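Local structure of PAC2 family protein (Streptomyces avermitilis, 3MNF) at residues 24-29 and 87-92; 37-42 and 70-75; 115-120 and 176-181; 5-10 and 81-86. The protein is of unknown function but belongs to the PAC2 family, whose archaeal and eukaryotic relatives include proteasome assembly chaperones, and forms a hexameric assembly in the crystal. One frame throughout, in Å; residues are numbered along the deposited sequence.

Contact 1 (24-29 and 87-92); sequences TAVAHL and LVRGIE
Val26 meets strand 87-91 through one methyl, CG1, which reaches both residues whose side chains rise toward the helix. Val26 CG1 lies 3.6 Å from Arg89 CG and 3.9 Å from Leu87 CB, and the valine and each of these side chains point past one another in opposite senses. With CG1 anti to its own backbone N (chi1 -174°), that methyl drops between the two strand residues. One turn further on, Leu29 crosses Leu87 at about a right angle, Leu29 CB 3.8 Å from Leu87 CD1. Leu199 and Leu202 of helix 192-206 also pack on Leu29.

The contact seats helix 21-32 on one face of the central mixed sheet of an alpha/beta fold. The two segment axes approach to 8.7 Å, and the helix runs against the strand at 138°. No hydrogen bond joins the segments, so the fit rests on side-chain packing.

Arg89 supplies the mixed polar and apolar part. Its aliphatic stem, CG and CD, lies beside Val26 CG1, and a bend at chi3 (57°) turns NE back over the helix. Ala27 CA lies 3.8 Å above the Arg89 guanidinium plane, off its centre, and Ala27 CB is 3.8 Å from Arg89 NH2. Arg89 NH1 also makes a long, weak ion pair with Asp30 OD2, one turn beyond Val26 on the same helix.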
loop_
_atom_site.group_PDB
_atom_site.type_symbol
_atom_site.label_atom_id
_atom_site.label_comp_id
_atom_site.label_asym_id
_atom_site.label_seq_id
_atom_site.Cartn_x
_atom_site.Cartn_y
_atom_site.Cartn_z
ATOM N N THR A 24 31.443 6.130 5.152
ATOM C CA THR A 24 32.548 5.299 5.629
ATOM C C THR A 24 32.828 5.554 7.109
ATOM O O THR A 24 33.366 4.690 7.785
ATOM C CB THR A 24 33.880 5.373 4.782
ATOM O OG1 THR A 24 34.660 6.485 5.200
ATOM C CG2 THR A 24 33.627 5.462 3.284
ATOM N N ALA A 25 32.457 6.724 7.615
ATOM C CA ALA A 25 32.590 6.988 9.050
ATOM C C ALA A 25 31.783 5.972 9.853
ATOM O O ALA A 25 32.286 5.396 10.823
ATOM C CB ALA A 25 32.161 8.400 9.395
ATOM N N VAL A 26 30.541 5.732 9.446
ATOM C CA VAL A 26 29.718 4.780 10.177
ATOM C C VAL A 26 30.191 3.346 9.896
ATOM O O VAL A 26 30.171 2.499 10.787
ATOM C CB VAL A 26 28.207 4.966 9.901
ATOM C CG1 VAL A 26 27.386 4.060 10.778
ATOM C CG2 VAL A 26 27.806 6.388 10.158
ATOM N N ALA A 27 30.629 3.072 8.671
ATOM C CA ALA A 27 31.147 1.757 8.347
ATOM C C ALA A 27 32.291 1.442 9.328
ATOM O O ALA A 27 32.366 0.347 9.910
ATOM C CB ALA A 27 31.619 1.728 6.922
ATOM N N HIS A 28 33.149 2.442 9.525
ATOM C CA HIS A 28 34.303 2.359 10.397
ATOM C C HIS A 28 33.904 2.037 11.838
ATOM O O HIS A 28 34.524 1.208 12.496
ATOM C CB HIS A 28 35.070 3.675 10.334
ATOM C CG HIS A 28 36.315 3.682 11.155
ATOM N ND1 HIS A 28 37.539 3.319 10.647
ATOM C CD2 HIS A 28 36.525 4.002 12.452
ATOM C CE1 HIS A 28 38.453 3.414 11.597
ATOM N NE2 HIS A 28 37.863 3.829 12.701
ATOM N N LEU A 29 32.867 2.692 12.331
ATOM C CA LEU A 29 32.370 2.376 13.652
ATOM C C LEU A 29 31.875 0.939 13.693
ATOM O O LEU A 29 32.139 0.221 14.645
ATOM C CB LEU A 29 31.247 3.332 14.046
ATOM C CG LEU A 29 31.638 4.807 14.062
ATOM C CD1 LEU A 29 30.477 5.657 14.507
ATOM C CD2 LEU A 29 32.827 5.039 14.974
ATOM N N LEU A 87 23.791 1.898 15.110
ATOM C CA LEU A 87 24.308 2.450 13.857
ATOM C C LEU A 87 23.305 2.220 12.737
ATOM O O LEU A 87 22.684 1.145 12.652
ATOM C CB LEU A 87 25.671 1.852 13.506
ATOM C CG LEU A 87 26.717 2.014 14.604
ATOM C CD1 LEU A 87 28.003 1.327 14.235
ATOM C CD2 LEU A 87 26.964 3.465 14.883
ATOM N N VAL A 88 23.130 3.231 11.894
ATOM C CA VAL A 88 22.235 3.119 10.774
ATOM C C VAL A 88 23.008 3.386 9.517
ATOM O O VAL A 88 23.479 4.495 9.316
ATOM C CB VAL A 88 21.087 4.115 10.896
ATOM C CG1 VAL A 88 20.168 4.056 9.671
ATOM C CG2 VAL A 88 20.297 3.831 12.174
ATOM N N ARG A 89 23.138 2.369 8.671
ATOM C CA ARG A 89 23.898 2.479 7.434
ATOM C C ARG A 89 22.986 2.297 6.244
ATOM O O ARG A 89 22.533 1.177 5.952
ATOM C CB ARG A 89 24.992 1.431 7.417
ATOM C CG ARG A 89 26.037 1.684 8.474
ATOM C CD ARG A 89 27.091 0.617 8.502
ATOM N NE ARG A 89 27.740 0.496 7.201
ATOM C CZ ARG A 89 28.396 -0.582 6.794
ATOM N NH1 ARG A 89 28.491 -1.639 7.584
ATOM N NH2 ARG A 89 28.953 -0.597 5.597
ATOM N N GLY A 90 22.701 3.391 5.554
ATOM C CA GLY A 90 21.719 3.320 4.497
ATOM C C GLY A 90 22.147 3.955 3.202
ATOM O O GLY A 90 23.142 4.664 3.132
ATOM N N ILE A 91 21.399 3.657 2.158
ATOM C CA ILE A 91 21.408 4.422 0.923
ATOM C C ILE A 91 20.244 5.431 1.042
ATOM O O ILE A 91 19.188 5.083 1.581
ATOM C CB ILE A 91 21.082 3.464 -0.188
ATOM C CG1 ILE A 91 21.883 2.156 0.003
ATOM C CG2 ILE A 91 21.183 4.150 -1.568
ATOM C CD1 ILE A 91 23.136 2.096 -0.816
ATOM N N GLU A 92 20.382 6.659 0.565
ATOM C CA GLU A 92 19.217 7.535 0.605
ATOM C C GLU A 92 18.071 6.951 -0.228
ATOM O O GLU A 92 18.264 6.607 -1.389
ATOM C CB GLU A 92 19.566 8.894 0.094
ATOM C CG GLU A 92 18.449 9.838 0.108
ATOM C CD GLU A 92 18.873 11.160 -0.449
ATOM O OE1 GLU A 92 19.305 11.181 -1.630
ATOM O OE2 GLU A 92 18.806 12.177 0.290
#

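Contact 2 (37-42 and 70-75); sequences VFAALD and TRLSVV
Phe38 leans its ring across Leu72 and Val74, with a different part of the ring against each. Its CG sits in the crowded position between backbone N and carbonyl carbon (chi1 63°). Leu72 CB makes an off-centre CH-pi contact, 4.2 Å from the Phe38 ring centroid and 30° off the normal, while Leu72 O also lies over a face. The Val74 and Phe38 side chains cross at about a right angle, Val74 CG2 touching Phe38 CD1 and CE1 at 3.5 Å.

Val37, Ala40 and Arg71 occupy one face of this antiparallel pair. Both methyls of Val37 reach Arg71 CD, and one face of the Arg71 guanidinium takes Ala40 CB, 3.6 Å from Arg71 NH1. Ala39 and Leu72 share the other face. Leu41 and Thr70 run alongside each other in the same direction.

The strand pair carries a classic beta bulge: Phe38 and Ala39 lie opposite the single residue Leu72, shifting the register by one. Leu72 O accepts from both Phe38 N (2.9 Å) and Ala39 N (3.3 Å). Leu72 N donates in return to Ala39 O, and Leu41 N binds Thr70 O at 2.9 Å.

Strand 36-40 is the outermost on this side of the sheet within the chain, and a neighbouring subunit packs against it. Arg71 NH1 forms a salt bridge with Glu110 of that subunit. The apolar flank of Arg71 is thus held within the chain, while its charge is paired across the subunit interface.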
loop_
_atom_site.group_PDB
_atom_site.type_symbol
_atom_site.label_atom_id
_atom_site.label_comp_id
_atom_site.label_asym_id
_atom_site.label_seq_id
_atom_site.Cartn_x
_atom_site.Cartn_y
_atom_site.Cartn_z
ATOM N N VAL A 37 24.273 -6.730 13.607
ATOM C CA VAL A 37 23.030 -6.384 12.864
ATOM C C VAL A 37 21.764 -6.971 13.491
ATOM O O VAL A 37 21.757 -8.097 13.959
ATOM C CB VAL A 37 23.108 -6.855 11.376
ATOM C CG1 VAL A 37 21.775 -6.738 10.681
ATOM C CG2 VAL A 37 24.136 -6.050 10.605
ATOM N N PHE A 38 20.684 -6.215 13.504
ATOM C CA PHE A 38 19.415 -6.777 13.929
ATOM C C PHE A 38 18.220 -6.376 13.050
ATOM O O PHE A 38 17.121 -6.883 13.246
ATOM C CB PHE A 38 19.145 -6.406 15.370
ATOM C CG PHE A 38 19.003 -4.952 15.579
ATOM C CD1 PHE A 38 20.119 -4.167 15.824
ATOM C CD2 PHE A 38 17.756 -4.350 15.511
ATOM C CE1 PHE A 38 19.999 -2.800 16.011
ATOM C CE2 PHE A 38 17.622 -2.988 15.687
ATOM C CZ PHE A 38 18.756 -2.208 15.933
ATOM N N ALA A 39 18.406 -5.470 12.098
ATOM C CA ALA A 39 17.289 -5.096 11.244
ATOM C C ALA A 39 17.724 -4.424 9.954
ATOM O O ALA A 39 18.626 -3.615 9.954
ATOM C CB ALA A 39 16.305 -4.193 12.013
ATOM N N ALA A 40 17.083 -4.778 8.860
ATOM C CA ALA A 40 17.203 -4.018 7.640
ATOM C C ALA A 40 15.809 -3.491 7.248
ATOM O O ALA A 40 14.820 -4.223 7.358
ATOM C CB ALA A 40 17.762 -4.889 6.550
ATOM N N LEU A 41 15.709 -2.237 6.806
ATOM C CA LEU A 41 14.435 -1.765 6.280
ATOM C C LEU A 41 14.104 -2.491 4.980
ATOM O O LEU A 41 14.995 -2.834 4.197
ATOM C CB LEU A 41 14.422 -0.270 6.032
ATOM C CG LEU A 41 14.604 0.630 7.247
ATOM C CD1 LEU A 41 14.363 2.078 6.857
ATOM C CD2 LEU A 41 13.677 0.240 8.354
ATOM N N ASP A 42 12.816 -2.735 4.770
ATOM C CA ASP A 42 12.339 -3.401 3.580
ATOM C C ASP A 42 12.547 -2.544 2.323
ATOM O O ASP A 42 11.787 -1.604 2.076
ATOM C CB ASP A 42 10.860 -3.686 3.759
ATOM C CG ASP A 42 10.321 -4.555 2.687
ATOM O OD1 ASP A 42 10.943 -4.558 1.613
ATOM O OD2 ASP A 42 9.299 -5.243 2.921
ATOM N N THR A 70 18.788 -0.049 4.233
ATOM C CA THR A 70 19.285 0.715 5.352
ATOM C C THR A 70 19.259 -0.283 6.463
ATOM O O THR A 70 18.203 -0.846 6.776
ATOM C CB THR A 70 18.359 1.897 5.672
ATOM O OG1 THR A 70 18.386 2.816 4.571
ATOM C CG2 THR A 70 18.800 2.613 6.919
ATOM N N ARG A 71 20.429 -0.540 7.035
ATOM C CA ARG A 71 20.563 -1.623 7.977
ATOM C C ARG A 71 20.909 -1.077 9.353
ATOM O O ARG A 71 21.652 -0.103 9.466
ATOM C CB ARG A 71 21.597 -2.607 7.473
ATOM C CG ARG A 71 21.582 -3.955 8.172
ATOM C CD ARG A 71 22.375 -5.018 7.376
ATOM N NE ARG A 71 22.305 -4.793 5.924
ATOM C CZ ARG A 71 21.575 -5.511 5.072
ATOM N NH1 ARG A 71 20.829 -6.541 5.502
ATOM N NH2 ARG A 71 21.606 -5.199 3.775
ATOM N N LEU A 72 20.337 -1.692 10.388
ATOM C CA LEU A 72 20.573 -1.301 11.773
ATOM C C LEU A 72 21.371 -2.349 12.571
ATOM O O LEU A 72 21.031 -3.537 12.565
ATOM C CB LEU A 72 19.245 -1.022 12.472
ATOM C CG LEU A 72 18.395 0.150 11.971
ATOM C CD1 LEU A 72 17.386 -0.312 10.919
ATOM C CD2 LEU A 72 17.652 0.817 13.115
ATOM N N SER A 73 22.427 -1.899 13.250
ATOM C CA SER A 73 23.217 -2.770 14.126
ATOM C C SER A 73 23.549 -2.083 15.445
ATOM O O SER A 73 23.514 -0.847 15.522
ATOM C CB SER A 73 24.513 -3.180 13.441
ATOM O OG SER A 73 25.342 -2.057 13.229
ATOM N N VAL A 74 23.864 -2.895 16.461
ATOM C CA VAL A 74 24.222 -2.432 17.816
ATOM C C VAL A 74 25.698 -2.625 18.076
ATOM O O VAL A 74 26.239 -3.709 17.838
ATOM C CB VAL A 74 23.575 -3.277 18.936
ATOM C CG1 VAL A 74 23.504 -2.483 20.218
ATOM C CG2 VAL A 74 22.206 -3.762 18.548
ATOM N N VAL A 75 26.341 -1.591 18.597
ATOM C CA VAL A 75 27.702 -1.725 19.088
ATOM C C VAL A 75 27.692 -1.503 20.593
ATOM O O VAL A 75 26.912 -0.698 21.099
ATOM C CB VAL A 75 28.731 -0.796 18.350
ATOM C CG1 VAL A 75 28.847 -1.157 16.884
ATOM C CG2 VAL A 75 28.362 0.651 18.480
#

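Contact 3 (115-120 and 176-181)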
loop_
_atom_site.group_PDB
_atom_site.type_symbol
_atom_site.label_atom_id
_atom_site.label_comp_id
_atom_site.label_asym_id
_atom_site.label_seq_id
_atom_site.Cartn_x
_atom_site.Cartn_y
_atom_site.Cartn_z
ATOM N N LEU A 115 19.351 10.281 21.839
ATOM C CA LEU A 115 19.902 11.259 20.917
ATOM C C LEU A 115 20.215 10.623 19.559
ATOM O O LEU A 115 20.778 9.522 19.492
ATOM C CB LEU A 115 21.162 11.862 21.527
ATOM C CG LEU A 115 22.168 12.605 20.651
ATOM C CD1 LEU A 115 21.678 13.996 20.265
ATOM C CD2 LEU A 115 23.475 12.679 21.381
ATOM N N VAL A 116 19.849 11.323 18.485
ATOM C CA VAL A 116 20.184 10.890 17.128
ATOM C C VAL A 116 21.222 11.815 16.476
ATOM O O VAL A 116 20.957 13.013 16.270
ATOM C CB VAL A 116 18.937 10.845 16.225
ATOM C CG1 VAL A 116 19.302 10.358 14.857
ATOM C CG2 VAL A 116 17.893 9.942 16.815
ATOM N N VAL A 117 22.394 11.277 16.142
ATOM C CA VAL A 117 23.348 12.052 15.347
ATOM C C VAL A 117 23.411 11.547 13.908
ATOM O O VAL A 117 23.608 10.347 13.660
ATOM C CB VAL A 117 24.765 12.040 15.927
ATOM C CG1 VAL A 117 25.652 12.999 15.139
ATOM C CG2 VAL A 117 24.756 12.375 17.431
ATOM N N VAL A 118 23.256 12.454 12.953
ATOM C CA VAL A 118 23.341 12.061 11.552
ATOM C C VAL A 118 24.580 12.675 10.912
ATOM O O VAL A 118 24.875 13.843 11.132
ATOM C CB VAL A 118 22.079 12.475 10.758
ATOM C CG1 VAL A 118 22.042 11.742 9.405
ATOM C CG2 VAL A 118 20.806 12.219 11.582
ATOM N N LEU A 119 25.302 11.900 10.119
ATOM C CA LEU A 119 26.528 12.405 9.537
ATOM C C LEU A 119 26.349 12.657 8.058
ATOM O O LEU A 119 25.685 11.893 7.378
ATOM C CB LEU A 119 27.655 11.406 9.758
ATOM C CG LEU A 119 27.982 10.963 11.189
ATOM C CD1 LEU A 119 29.251 10.131 11.208
ATOM C CD2 LEU A 119 28.128 12.147 12.118
ATOM N N GLY A 120 26.931 13.726 7.551
ATOM C CA GLY A 120 26.897 13.957 6.125
ATOM C C GLY A 120 28.125 14.670 5.594
ATOM O O GLY A 120 28.909 15.281 6.357
ATOM N N VAL A 176 20.942 15.950 15.926
ATOM C CA VAL A 176 21.840 16.894 15.272
ATOM C C VAL A 176 22.461 16.173 14.097
ATOM O O VAL A 176 22.676 14.958 14.149
ATOM C CB VAL A 176 22.938 17.450 16.239
ATOM C CG1 VAL A 176 23.615 16.342 17.007
ATOM C CG2 VAL A 176 23.975 18.244 15.485
ATOM N N SER A 177 22.719 16.907 13.026
ATOM C CA SER A 177 23.505 16.350 11.948
ATOM C C SER A 177 24.806 17.111 11.851
ATOM O O SER A 177 24.827 18.330 12.025
ATOM C CB SER A 177 22.749 16.390 10.624
ATOM O OG SER A 177 22.110 17.636 10.445
ATOM N N LEU A 178 25.883 16.375 11.598
ATOM C CA LEU A 178 27.202 16.943 11.388
ATOM C C LEU A 178 27.558 16.861 9.923
ATOM O O LEU A 178 27.444 15.801 9.316
ATOM C CB LEU A 178 28.226 16.161 12.194
ATOM C CG LEU A 178 27.922 15.966 13.677
ATOM C CD1 LEU A 178 28.880 14.980 14.276
ATOM C CD2 LEU A 178 28.044 17.281 14.384
ATOM N N TRP A 179 27.977 17.984 9.361
ATOM C CA TRP A 179 28.365 18.067 7.963
ATOM C C TRP A 179 29.860 18.360 7.754
ATOM O O TRP A 179 30.430 19.265 8.371
ATOM C CB TRP A 179 27.538 19.139 7.276
ATOM C CG TRP A 179 26.116 18.717 7.140
ATOM C CD1 TRP A 179 25.122 18.892 8.055
ATOM C CD2 TRP A 179 25.528 18.003 6.041
ATOM N NE1 TRP A 179 23.965 18.339 7.597
ATOM C CE2 TRP A 179 24.181 17.791 6.360
ATOM C CE3 TRP A 179 26.018 17.521 4.822
ATOM C CZ2 TRP A 179 23.307 17.135 5.506
ATOM C CZ3 TRP A 179 25.149 16.864 3.981
ATOM C CH2 TRP A 179 23.808 16.678 4.328
ATOM N N ALA A 180 30.506 17.599 6.883
ATOM C CA ALA A 180 31.874 17.921 6.533
ATOM C C ALA A 180 31.864 18.493 5.135
ATOM O O ALA A 180 31.106 18.031 4.301
ATOM C CB ALA A 180 32.735 16.686 6.615
ATOM N N ALA A 181 32.680 19.512 4.885
ATOM C CA ALA A 181 32.789 20.097 3.540
ATOM C C ALA A 181 34.001 19.537 2.836
ATOM O O ALA A 181 35.119 19.688 3.314
ATOM C CB ALA A 181 32.869 21.605 3.604
#
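Leu115 opens the pairing loosely, its CD1 only coming within 4.5 Å of Val176 CG1. Next, Val116 O receives Val176 N, the first rung of a ladder of five backbone hydrogen bonds. Val117 runs alongside Val176, CG2 toward CG1. Val117 CG1, anti to the backbone N (chi1 -173°), also reaches Leu178 CD1 at 3.9 Å.

Both backbone polar atoms of Val118 bond to segment 176-181: Val118 N donates to Val176 O and Val118 O accepts from Leu178 N, each at 2.8 Å. Strands 115-124 and 175-183 run parallel here, 20° apart, at the end of the sheet's parallel run, where 175-183 next meets antiparallel strand 134-138. Helix 160-171, which directly precedes strand 175-183, covers Val118 and Ser177, whose CB atoms meet at 4.0 Å, whereas helices 21-32 and 192-206 cover the face of Val117 and Leu119.

Leu119 lies alongside Leu178, Leu119 CD2 to Leu178 CD1 at 3.6 Å. Gly120 N then binds Leu178 O, and Gly120 O accepts from Ala180 N. Without a side chain, Gly120 presents its CA to the Trp179 indole face, a CH-pi contact 4.2 Å from the centroid of the six-membered ring.

Contact 4 (5-10 and 81-86); sequences DPVMVA and KPRDLV
Parallel pairing of strands 7-13 and 82-91 forms part of the central mixed sheet of this PAC2 protein, where the N-terminal strand enters between strands 82-91 and 115-124. Val7 pairs with Leu85 and Met8, present as selenomethionine, with Val86; the segment axes diverge by 33°.

The hydrogen bonding tightens along the chain. Val7 N reaches Asp84 O only weakly, at 3.4 Å, but Val86 N binds Val7 O at 2.8 Å and Val9 N binds Val86 O at the same length. Pro6, which has no N-H to give, brings its CA to 3.3 Å from Asp84 O.

Met8 and Val86 share one face of the sheet, their side chains crossing at a slant. The selenomethionine extends with CG anti to the backbone N (chi1 168°), then bends at chi3 (-69°), which places Met8 CE 4.0 Å from Val86 CG1. Helix 97-111 covers this pair through Ala108 and Leu111.

On the other face Val7 CB meets Leu85 CD1 at 4.1 Å. Arg83, its chain bent at chi2 and chi3, crosses Val7 and brings NH2 to 3.5 Å from Val7 CG2, while Asp5 O lies near the guanidinium plane, at its edge.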
loop_
_atom_site.group_PDB
_atom_site.type_symbol
_atom_site.label_atom_id
_atom_site.label_comp_id
_atom_site.label_asym_id
_atom_site.label_seq_id
_atom_site.Cartn_x
_atom_site.Cartn_y
_atom_site.Cartn_z
ATOM N N ASP A 5 22.791 6.534 28.196
ATOM C CA ASP A 5 21.603 6.363 27.302
ATOM C C ASP A 5 22.127 6.008 25.918
ATOM O O ASP A 5 23.264 6.409 25.596
ATOM C CB ASP A 5 20.761 7.651 27.278
ATOM C CG ASP A 5 20.069 7.955 28.650
ATOM O OD1 ASP A 5 20.758 8.292 29.659
ATOM O OD2 ASP A 5 18.817 7.867 28.710
ATOM N N PRO A 6 21.345 5.227 25.117
ATOM C CA PRO A 6 21.746 4.776 23.752
ATOM C C PRO A 6 21.688 5.873 22.710
ATOM O O PRO A 6 20.726 6.620 22.679
ATOM C CB PRO A 6 20.721 3.691 23.395
ATOM C CG PRO A 6 19.974 3.415 24.624
ATOM C CD PRO A 6 20.103 4.576 25.562
ATOM N N VAL A 7 22.705 5.969 21.862
ATOM C CA VAL A 7 22.739 6.984 20.802
ATOM C C VAL A 7 22.669 6.313 19.434
ATOM O O VAL A 7 23.279 5.268 19.212
ATOM C CB VAL A 7 24.025 7.854 20.869
ATOM C CG1 VAL A 7 24.034 8.905 19.772
ATOM C CG2 VAL A 7 24.153 8.530 22.204
HETATM N N MSE A 8 21.927 6.917 18.517
HETATM C CA MSE A 8 21.834 6.420 17.154
HETATM C C MSE A 8 22.692 7.304 16.269
HETATM O O MSE A 8 22.558 8.527 16.276
HETATM C CB MSE A 8 20.369 6.427 16.688
HETATM C CG MSE A 8 20.143 6.191 15.177
HETATM SE SE MSE A 8 18.229 6.190 14.686
HETATM C CE MSE A 8 17.566 4.543 15.511
ATOM N N VAL A 9 23.585 6.690 15.513
ATOM C CA VAL A 9 24.413 7.430 14.573
ATOM C C VAL A 9 24.086 6.929 13.192
ATOM O O VAL A 9 24.265 5.754 12.918
ATOM C CB VAL A 9 25.918 7.207 14.834
ATOM C CG1 VAL A 9 26.749 8.068 13.898
ATOM C CG2 VAL A 9 26.253 7.519 16.267
ATOM N N ALA A 10 23.614 7.806 12.324
ATOM C CA ALA A 10 23.190 7.360 11.005
ATOM C C ALA A 10 23.950 8.047 9.895
ATOM O O ALA A 10 24.457 9.147 10.076
ATOM C CB ALA A 10 21.717 7.586 10.830
ATOM N N LYS A 81 32.824 2.726 31.794
ATOM C CA LYS A 81 31.558 3.440 31.697
ATOM C C LYS A 81 30.835 3.106 30.351
ATOM O O LYS A 81 30.798 3.934 29.423
ATOM C CB LYS A 81 31.796 4.950 31.880
ATOM N N PRO A 82 30.255 1.879 30.259
ATOM C CA PRO A 82 29.781 1.267 29.008
ATOM C C PRO A 82 28.493 1.863 28.484
ATOM O O PRO A 82 27.783 2.561 29.211
ATOM C CB PRO A 82 29.556 -0.205 29.389
ATOM C CG PRO A 82 30.208 -0.372 30.768
ATOM C CD PRO A 82 30.028 0.972 31.397
ATOM N N ARG A 83 28.196 1.535 27.228
ATOM C CA ARG A 83 27.248 2.256 26.396
ATOM C C ARG A 83 26.850 1.487 25.157
ATOM O O ARG A 83 27.662 0.759 24.570
ATOM C CB ARG A 83 27.893 3.531 25.916
ATOM C CG ARG A 83 27.521 4.675 26.728
ATOM C CD ARG A 83 26.993 5.690 25.804
ATOM N NE ARG A 83 27.966 6.748 25.645
ATOM C CZ ARG A 83 27.658 7.945 25.175
ATOM N NH1 ARG A 83 28.605 8.861 25.075
ATOM N NH2 ARG A 83 26.402 8.215 24.815
ATOM N N ASP A 84 25.609 1.674 24.726
ATOM C CA ASP A 84 25.199 1.091 23.457
ATOM C C ASP A 84 25.014 2.170 22.402
ATOM O O ASP A 84 24.486 3.249 22.689
ATOM C CB ASP A 84 23.962 0.194 23.616
ATOM C CG ASP A 84 24.310 -1.203 24.196
ATOM O OD1 ASP A 84 25.134 -1.937 23.571
ATOM O OD2 ASP A 84 23.761 -1.567 25.273
ATOM N N LEU A 85 25.519 1.891 21.202
ATOM C CA LEU A 85 25.274 2.737 20.041
ATOM C C LEU A 85 24.489 1.966 18.985
ATOM O O LEU A 85 24.677 0.761 18.804
ATOM C CB LEU A 85 26.574 3.277 19.454
ATOM C CG LEU A 85 27.006 4.708 19.769
ATOM C CD1 LEU A 85 26.935 5.007 21.230
ATOM C CD2 LEU A 85 28.411 4.958 19.286
ATOM N N VAL A 86 23.590 2.667 18.310
ATOM C CA VAL A 86 22.760 2.070 17.288
ATOM C C VAL A 86 23.210 2.699 15.993
ATOM O O VAL A 86 23.053 3.909 15.795
ATOM C CB VAL A 86 21.268 2.373 17.535
ATOM C CG1 VAL A 86 20.434 1.909 16.379
ATOM C CG2 VAL A 86 20.791 1.715 18.830
#

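In the fold
From the N terminus, strand 7-13 gains its first neighbour when the chain reaches strand 82-91, closing contact 4. Helix 21-32 follows the first strand and packs back on the later part of 82-91 in contact 1, so contacts 1 and 4 cross along the chain. Contact 2, joining 36-40 to 70-78, is nested inside both loops and carries the sheet to its edge. Contact 3 comes in series after them, extending the sheet beyond strand 115-124. Strand 7-13 bridges contacts 4 and 3 through backbone bonds to 115-120, and Leu119 of contact 3 touches Ala25 and Val26 of contact 1. Contacts 2 and 3 stay about 10 Å apart at their nearest atoms.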